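Local coordinates for protein ribonucleoside-diphosphate reductase, alpha chain (Actinobacillus ureae ATCC 25976, PDB 6DQX) that probably reduces ribonucleoside diphosphates to deoxyribonucleotides, acting as the catalytic subunit of a class Id ribonucleotide reductase, at residues F181-I187 and M208-V214; F138-R144 and S154-F160. One frame throughout, in Å; residues are numbered along the deposited sequence.

Both contacts lie in the barrel domain, their centres about 13 Å apart, and follow each other along the chain, helix 156-170 of contact 2 leading on to strand 181-186 of contact 1. Contact 1 is core: two parallel strands joined by six backbone hydrogen bonds, with tyrosines, aliphatic residues and sulfur on the sheet faces. Contact 2 lies further out and is only partly buried. No hydrogen bond crosses it; instead a loop leans on the start of helix 156-170 through apolar groups near the sheet and an arginine and an aspartate on its more exposed side. The two meet chiefly at F138, whose N probably bonds to Y184 O and whose ring packs on G183; I185 also packs on S157.

Contact 1. Residues F181-I187 and M208-V214; sequences FAGYIDI and MYYGVCV. With EDO (1,2-ethanediol), chain G.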
loop_
_atom_site.group_PDB
_atom_site.type_symbol
_atom_site.label_atom_id
_atom_site.label_comp_id
_atom_site.label_asym_id
_atom_site.label_seq_id
_atom_site.Cartn_x
_atom_site.Cartn_y
_atom_site.Cartn_z
ATOM N N PHE A 181 -1.302 5.410 12.737
ATOM C CA PHE A 181 -2.227 5.999 11.794
ATOM C C PHE A 181 -3.634 6.028 12.357
ATOM O O PHE A 181 -4.078 5.069 13.026
ATOM C CB PHE A 181 -2.191 5.188 10.479
ATOM C CG PHE A 181 -3.123 5.696 9.423
ATOM C CD1 PHE A 181 -2.770 6.777 8.617
ATOM C CD2 PHE A 181 -4.316 5.076 9.188
ATOM C CE1 PHE A 181 -3.620 7.232 7.623
ATOM C CE2 PHE A 181 -5.183 5.527 8.221
ATOM C CZ PHE A 181 -4.834 6.614 7.428
ATOM N N ALA A 182 -4.347 7.108 12.091
ATOM C CA ALA A 182 -5.752 7.222 12.425
ATOM C C ALA A 182 -6.570 7.599 11.229
ATOM O O ALA A 182 -6.276 8.590 10.534
ATOM C CB ALA A 182 -5.978 8.257 13.532
ATOM N N GLY A 183 -7.608 6.816 10.974
ATOM C CA GLY A 183 -8.555 7.119 9.903
ATOM C C GLY A 183 -9.820 7.727 10.460
ATOM O O GLY A 183 -10.293 7.289 11.499
ATOM N N TYR A 184 -10.378 8.711 9.771
ATOM C CA TYR A 184 -11.646 9.343 10.161
ATOM C C TYR A 184 -12.777 9.081 9.159
ATOM O O TYR A 184 -12.596 9.255 7.952
ATOM C CB TYR A 184 -11.442 10.842 10.321
ATOM C CG TYR A 184 -10.671 11.218 11.575
ATOM C CD1 TYR A 184 -9.291 11.101 11.636
ATOM C CD2 TYR A 184 -11.333 11.715 12.685
ATOM C CE1 TYR A 184 -8.589 11.461 12.779
ATOM C CE2 TYR A 184 -10.644 12.083 13.829
ATOM C CZ TYR A 184 -9.286 11.965 13.867
ATOM O OH TYR A 184 -8.608 12.335 14.988
ATOM N N ILE A 185 -13.950 8.737 9.691
ATOM C CA ILE A 185 -15.150 8.430 8.903
ATOM C C ILE A 185 -16.353 9.167 9.519
ATOM O O ILE A 185 -16.461 9.266 10.749
ATOM C CB ILE A 185 -15.343 6.877 8.858
ATOM C CG1 ILE A 185 -16.367 6.454 7.809
ATOM C CG2 ILE A 185 -15.690 6.299 10.223
ATOM C CD1 ILE A 185 -15.867 6.598 6.396
ATOM N N ASP A 186 -17.261 9.673 8.689
ATOM C CA ASP A 186 -18.459 10.359 9.203
ATOM C C ASP A 186 -19.460 9.326 9.739
ATOM O O ASP A 186 -19.577 8.219 9.179
ATOM C CB ASP A 186 -19.080 11.205 8.135
ATOM C CG ASP A 186 -18.088 12.206 7.551
ATOM O OD1 ASP A 186 -17.957 13.343 8.075
ATOM O OD2 ASP A 186 -17.391 11.808 6.597
ATOM N N ILE A 187 -20.150 9.673 10.831
ATOM C CA ILE A 187 -21.128 8.751 11.454
ATOM C C ILE A 187 -22.300 8.439 10.514
ATOM O O ILE A 187 -22.922 7.377 10.657
ATOM C CB ILE A 187 -21.639 9.289 12.819
ATOM C CG1 ILE A 187 -22.262 8.142 13.655
ATOM C CG2 ILE A 187 -22.548 10.483 12.632
ATOM C CD1 ILE A 187 -22.464 8.473 15.112
ATOM N N MET A 208 -4.317 0.235 13.164
ATOM C CA MET A 208 -4.659 1.637 13.004
ATOM C C MET A 208 -5.768 2.013 13.970
ATOM O O MET A 208 -6.588 1.164 14.394
ATOM C CB MET A 208 -5.040 1.980 11.569
ATOM C CG MET A 208 -6.298 1.345 11.040
ATOM S SD MET A 208 -6.730 1.989 9.420
ATOM C CE MET A 208 -7.900 3.263 9.833
ATOM N N TYR A 209 -5.760 3.284 14.355
ATOM C CA TYR A 209 -6.857 3.849 15.142
ATOM C C TYR A 209 -7.882 4.495 14.228
ATOM O O TYR A 209 -7.660 4.642 13.015
ATOM C CB TYR A 209 -6.310 4.893 16.119
ATOM C CG TYR A 209 -5.264 4.341 17.036
ATOM C CD1 TYR A 209 -5.592 3.362 17.981
ATOM C CD2 TYR A 209 -3.942 4.783 16.963
ATOM C CE1 TYR A 209 -4.627 2.835 18.829
ATOM C CE2 TYR A 209 -2.960 4.265 17.810
ATOM C CZ TYR A 209 -3.311 3.294 18.738
ATOM O OH TYR A 209 -2.340 2.776 19.566
ATOM N N TYR A 210 -9.024 4.870 14.789
ATOM C CA TYR A 210 -10.007 5.630 14.055
ATOM C C TYR A 210 -10.812 6.581 14.911
ATOM O O TYR A 210 -10.907 6.428 16.130
ATOM C CB TYR A 210 -10.963 4.759 13.204
ATOM C CG TYR A 210 -12.036 3.979 13.974
ATOM C CD1 TYR A 210 -11.689 3.022 14.914
ATOM C CD2 TYR A 210 -13.372 4.232 13.761
ATOM C CE1 TYR A 210 -12.663 2.325 15.628
ATOM C CE2 TYR A 210 -14.355 3.549 14.451
ATOM C CZ TYR A 210 -13.989 2.592 15.368
ATOM O OH TYR A 210 -14.984 1.964 16.034
ATOM N N GLY A 211 -11.362 7.565 14.210
ATOM C CA GLY A 211 -12.261 8.546 14.744
ATOM C C GLY A 211 -13.513 8.631 13.916
ATOM O O GLY A 211 -13.511 8.343 12.707
ATOM N N VAL A 212 -14.587 9.055 14.565
ATOM C CA VAL A 212 -15.878 9.213 13.932
ATOM C C VAL A 212 -16.303 10.674 13.955
ATOM O O VAL A 212 -16.304 11.330 15.022
ATOM C CB VAL A 212 -16.935 8.316 14.596
ATOM C CG1 VAL A 212 -18.312 8.612 14.012
ATOM C CG2 VAL A 212 -16.567 6.846 14.380
ATOM N N CYS A 213 -16.636 11.186 12.785
ATOM C CA CYS A 213 -17.065 12.572 12.644
ATOM C C CYS A 213 -18.567 12.697 12.818
ATOM O O CYS A 213 -19.340 12.139 12.048
ATOM C CB CYS A 213 -16.594 13.164 11.310
ATOM S SG CYS A 213 -14.921 12.676 10.870
ATOM N N VAL A 214 -18.975 13.436 13.849
ATOM C CA VAL A 214 -20.364 13.491 14.291
ATOM C C VAL A 214 -20.871 14.920 14.259
ATOM O O VAL A 214 -20.322 15.780 14.979
ATOM C CB VAL A 214 -20.481 12.987 15.755
ATOM C CG1 VAL A 214 -21.938 13.006 16.209
ATOM C CG2 VAL A 214 -19.880 11.607 15.896
HETATM C C1 EDO G . -27.403 7.383 9.943
HETATM O O1 EDO G . -27.649 8.718 9.497
HETATM C C2 EDO G . -25.932 7.116 9.659
HETATM O O2 EDO G . -25.366 5.802 9.812
#
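I185 O takes the N-H of C213 at 2.8 Å, while the CA-H of V212 also points to it, with CA 3.2 Å from I185 O. This is one of six backbone bonds joining strands 181-186 and 209-213, parallel neighbours of a beta-alpha-beta unit in the barrel sheet. The run begins with Y209 N to F181 O, also 2.8 Å, and ends with I187 N to C213 O.

Glycine suits position 211 because the face of the Y184 ring lies over its backbone, CD2 coming within 3.9 Å of G211 CA. C213 SG sits at the edge of this ring, 5.4 Å from its centroid, and the Y184 hydroxyl bonds to N273 O. On the same face of the sheet D186 OD1 approaches C213 CB; OD1 forms a salt bridge with K251 and OD2 is hydrogen-bonded to the Y137 hydroxyl. A magnesium ion lies about 5 Å from this side chain.

At the other end M208 makes a Met-aromatic contact, its SD at the edge of the F181 ring. A bend at chi3 (-96°) turns the methyl back, bringing CE to 3.7 Å from G183 N, close quarters that suit a glycine. Among the aliphatic residues helix 227-243 covers V212 and I187, and there I187 CB touches V212 CG1 at 3.6 Å.

Contact 2. Residues F138-R144 and S154-F160; sequences FGDIRPR and SDGSFNF. With EDO (1,2-ethanediol), chain H.
The R144 side chain runs straight through chi1 and chi2 (-174° and -179°), then bends at chi3 (-70°), which lays the face of its guanidinium over the carbonyl oxygen of D155, with CZ 3.1 Å from D155 O. NH1 and NH2 are both near that oxygen, yet neither is angled to bond it, so the attraction is probably electrostatic. NH1 also forms a long salt bridge, 3.9 Å, with D155 OD1, and a water between them accepts a weak bond from NH1 and donates to OD1. The stronger partner of R144 is E194, which meets NH2. A long, flexible arginine suits this solvent-facing side.

The S154 hydroxyl swings away from its own N and reaches forward along the chain to accept from G156 N at 3.1 Å, a capping bond at the turn into the helix. Glycine suits position 156 twice: it takes the positive phi easily, and with no side chain it lets R144 N come within 3.4 Å of its CA. The G156 CA-H points to R142 O.

Deeper in, I141 fits its branched side chain against the first turn. CG2 reaches S157 CA at 3.9 Å and F160 CD2 at 4.0 Å. Beside it F138 brings CD2 to S157 O, while the S157 hydroxyl bonds to D191 and W195. N159 ND2 lies over a face of the neighbouring F160 ring and bonds to V170 O of the second subunit, so this helix also faces the dimer interface.

The arrangement is that of a beta-alpha-beta crossover: the loop from strand 134-137 folds against the N-terminal turn of helix 156-170, which leads on to the parallel strand 181-186 of the reductase barrel.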
loop_
_atom_site.group_PDB
_atom_site.type_symbol
_atom_site.label_atom_id
_atom_site.label_comp_id
_atom_site.label_asym_id
_atom_site.label_seq_id
_atom_site.Cartn_x
_atom_site.Cartn_y
_atom_site.Cartn_z
ATOM N N PHE A 138 -11.479 9.548 5.318
ATOM C CA PHE A 138 -12.059 8.505 4.422
ATOM C C PHE A 138 -13.476 8.797 3.963
ATOM O O PHE A 138 -14.030 8.063 3.118
ATOM C CB PHE A 138 -12.035 7.146 5.140
ATOM C CG PHE A 138 -10.679 6.545 5.246
ATOM C CD1 PHE A 138 -9.747 7.039 6.145
ATOM C CD2 PHE A 138 -10.308 5.463 4.441
ATOM C CE1 PHE A 138 -8.494 6.494 6.265
ATOM C CE2 PHE A 138 -9.058 4.920 4.568
ATOM C CZ PHE A 138 -8.134 5.422 5.466
ATOM N N GLY A 139 -14.090 9.857 4.489
ATOM C CA GLY A 139 -15.519 10.066 4.325
ATOM C C GLY A 139 -16.051 10.439 2.955
ATOM O O GLY A 139 -17.265 10.391 2.731
ATOM N N ASP A 140 -15.177 10.846 2.038
ATOM C CA ASP A 140 -15.605 11.116 0.669
ATOM C C ASP A 140 -15.401 9.921 -0.269
ATOM O O ASP A 140 -15.749 10.009 -1.444
ATOM C CB ASP A 140 -14.946 12.397 0.131
ATOM C CG ASP A 140 -15.632 13.671 0.648
ATOM O OD1 ASP A 140 -16.766 13.609 1.147
ATOM O OD2 ASP A 140 -15.038 14.751 0.509
ATOM N N ILE A 141 -14.876 8.818 0.251
ATOM C CA ILE A 141 -14.860 7.542 -0.497
ATOM C C ILE A 141 -16.299 7.012 -0.586
ATOM O O ILE A 141 -17.013 6.885 0.422
ATOM C CB ILE A 141 -13.937 6.503 0.172
ATOM C CG1 ILE A 141 -12.486 7.001 0.193
ATOM C CG2 ILE A 141 -14.033 5.163 -0.549
ATOM C CD1 ILE A 141 -11.565 6.190 1.073
ATOM N N ARG A 142 -16.737 6.647 -1.787
ATOM C CA ARG A 142 -18.098 6.153 -1.937
ATOM C C ARG A 142 -18.243 4.828 -1.170
ATOM O O ARG A 142 -17.282 4.078 -1.081
ATOM C CB ARG A 142 -18.451 5.971 -3.404
ATOM C CG ARG A 142 -18.946 7.242 -4.088
ATOM C CD ARG A 142 -19.154 7.037 -5.586
ATOM N NE ARG A 142 -17.882 6.786 -6.274
ATOM C CZ ARG A 142 -17.334 5.597 -6.533
ATOM N NH1 ARG A 142 -16.164 5.550 -7.167
ATOM N NH2 ARG A 142 -17.920 4.458 -6.170
ATOM N N PRO A 143 -19.423 4.566 -0.592
ATOM C CA PRO A 143 -19.639 3.394 0.268
ATOM C C PRO A 143 -19.762 2.062 -0.487
ATOM O O PRO A 143 -19.926 2.056 -1.710
ATOM C CB PRO A 143 -20.945 3.722 0.984
ATOM C CG PRO A 143 -21.673 4.618 0.059
ATOM C CD PRO A 143 -20.633 5.404 -0.683
ATOM N N ARG A 144 -19.666 0.961 0.255
ATOM C CA ARG A 144 -19.735 -0.384 -0.313
ATOM C C ARG A 144 -21.026 -0.503 -1.121
ATOM O O ARG A 144 -22.092 -0.108 -0.655
ATOM C CB ARG A 144 -19.720 -1.438 0.793
ATOM C CG ARG A 144 -19.641 -2.871 0.285
ATOM C CD ARG A 144 -19.654 -3.863 1.433
ATOM N NE ARG A 144 -18.411 -3.813 2.197
ATOM C CZ ARG A 144 -17.246 -4.342 1.819
ATOM N NH1 ARG A 144 -17.099 -4.975 0.648
ATOM N NH2 ARG A 144 -16.192 -4.220 2.623
ATOM N N SER A 154 -18.370 -0.941 -6.030
ATOM C CA SER A 154 -17.267 -0.632 -5.117
ATOM C C SER A 154 -17.334 -1.408 -3.814
ATOM O O SER A 154 -18.395 -1.833 -3.364
ATOM C CB SER A 154 -17.221 0.858 -4.774
ATOM O OG SER A 154 -16.165 1.086 -3.855
ATOM N N ASP A 155 -16.163 -1.557 -3.210
ATOM C CA ASP A 155 -16.007 -2.284 -1.961
ATOM C C ASP A 155 -16.036 -1.366 -0.727
ATOM O O ASP A 155 -16.072 -1.856 0.395
ATOM C CB ASP A 155 -14.707 -3.065 -2.003
ATOM C CG ASP A 155 -14.712 -4.108 -3.090
ATOM O OD1 ASP A 155 -15.349 -5.176 -2.873
ATOM O OD2 ASP A 155 -14.096 -3.841 -4.141
ATOM N N GLY A 156 -16.012 -0.056 -0.960
ATOM C CA GLY A 156 -16.247 0.939 0.083
ATOM C C GLY A 156 -15.000 1.334 0.846
ATOM O O GLY A 156 -13.900 0.858 0.575
ATOM N N SER A 157 -15.202 2.211 1.829
ATOM C CA SER A 157 -14.120 2.866 2.546
ATOM C C SER A 157 -13.385 1.961 3.521
ATOM O O SER A 157 -12.182 2.130 3.749
ATOM C CB SER A 157 -14.700 4.064 3.297
ATOM O OG SER A 157 -15.668 3.626 4.252
ATOM N N PHE A 158 -14.101 1.016 4.129
ATOM C CA PHE A 158 -13.467 0.077 5.043
ATOM C C PHE A 158 -12.454 -0.829 4.328
ATOM O O PHE A 158 -11.346 -1.084 4.827
ATOM C CB PHE A 158 -14.517 -0.755 5.774
ATOM C CG PHE A 158 -13.928 -1.755 6.713
ATOM C CD1 PHE A 158 -13.602 -3.035 6.265
ATOM C CD2 PHE A 158 -13.643 -1.411 8.035
ATOM C CE1 PHE A 158 -13.016 -3.957 7.114
ATOM C CE2 PHE A 158 -13.069 -2.329 8.890
ATOM C CZ PHE A 158 -12.755 -3.605 8.433
ATOM N N ASN A 159 -12.838 -1.302 3.150
ATOM C CA ASN A 159 -11.937 -2.043 2.276
ATOM C C ASN A 159 -10.596 -1.297 2.089
ATOM O O ASN A 159 -9.530 -1.868 2.293
ATOM C CB ASN A 159 -12.649 -2.277 0.930
ATOM C CG ASN A 159 -11.759 -2.951 -0.098
ATOM O OD1 ASN A 159 -11.383 -4.087 0.071
ATOM N ND2 ASN A 159 -11.427 -2.231 -1.165
ATOM N N PHE A 160 -10.642 -0.007 1.739
ATOM C CA PHE A 160 -9.392 0.753 1.573
ATOM C C PHE A 160 -8.615 0.996 2.875
ATOM O O PHE A 160 -7.393 1.153 2.847
ATOM C CB PHE A 160 -9.622 2.070 0.824
ATOM C CG PHE A 160 -10.096 1.862 -0.569
ATOM C CD1 PHE A 160 -9.265 1.243 -1.511
ATOM C CD2 PHE A 160 -11.363 2.205 -0.927
ATOM C CE1 PHE A 160 -9.714 1.009 -2.785
ATOM C CE2 PHE A 160 -11.827 1.973 -2.208
ATOM C CZ PHE A 160 -10.993 1.377 -3.141
HETATM C C1 EDO H . -12.683 3.452 -6.287
HETATM O O1 EDO H . -13.527 4.109 -7.234
HETATM C C2 EDO H . -12.624 4.315 -5.036
HETATM O O2 EDO H . -13.938 4.450 -4.477
HETATM O O HOH W 1 -17.766 -5.238 -2.170
#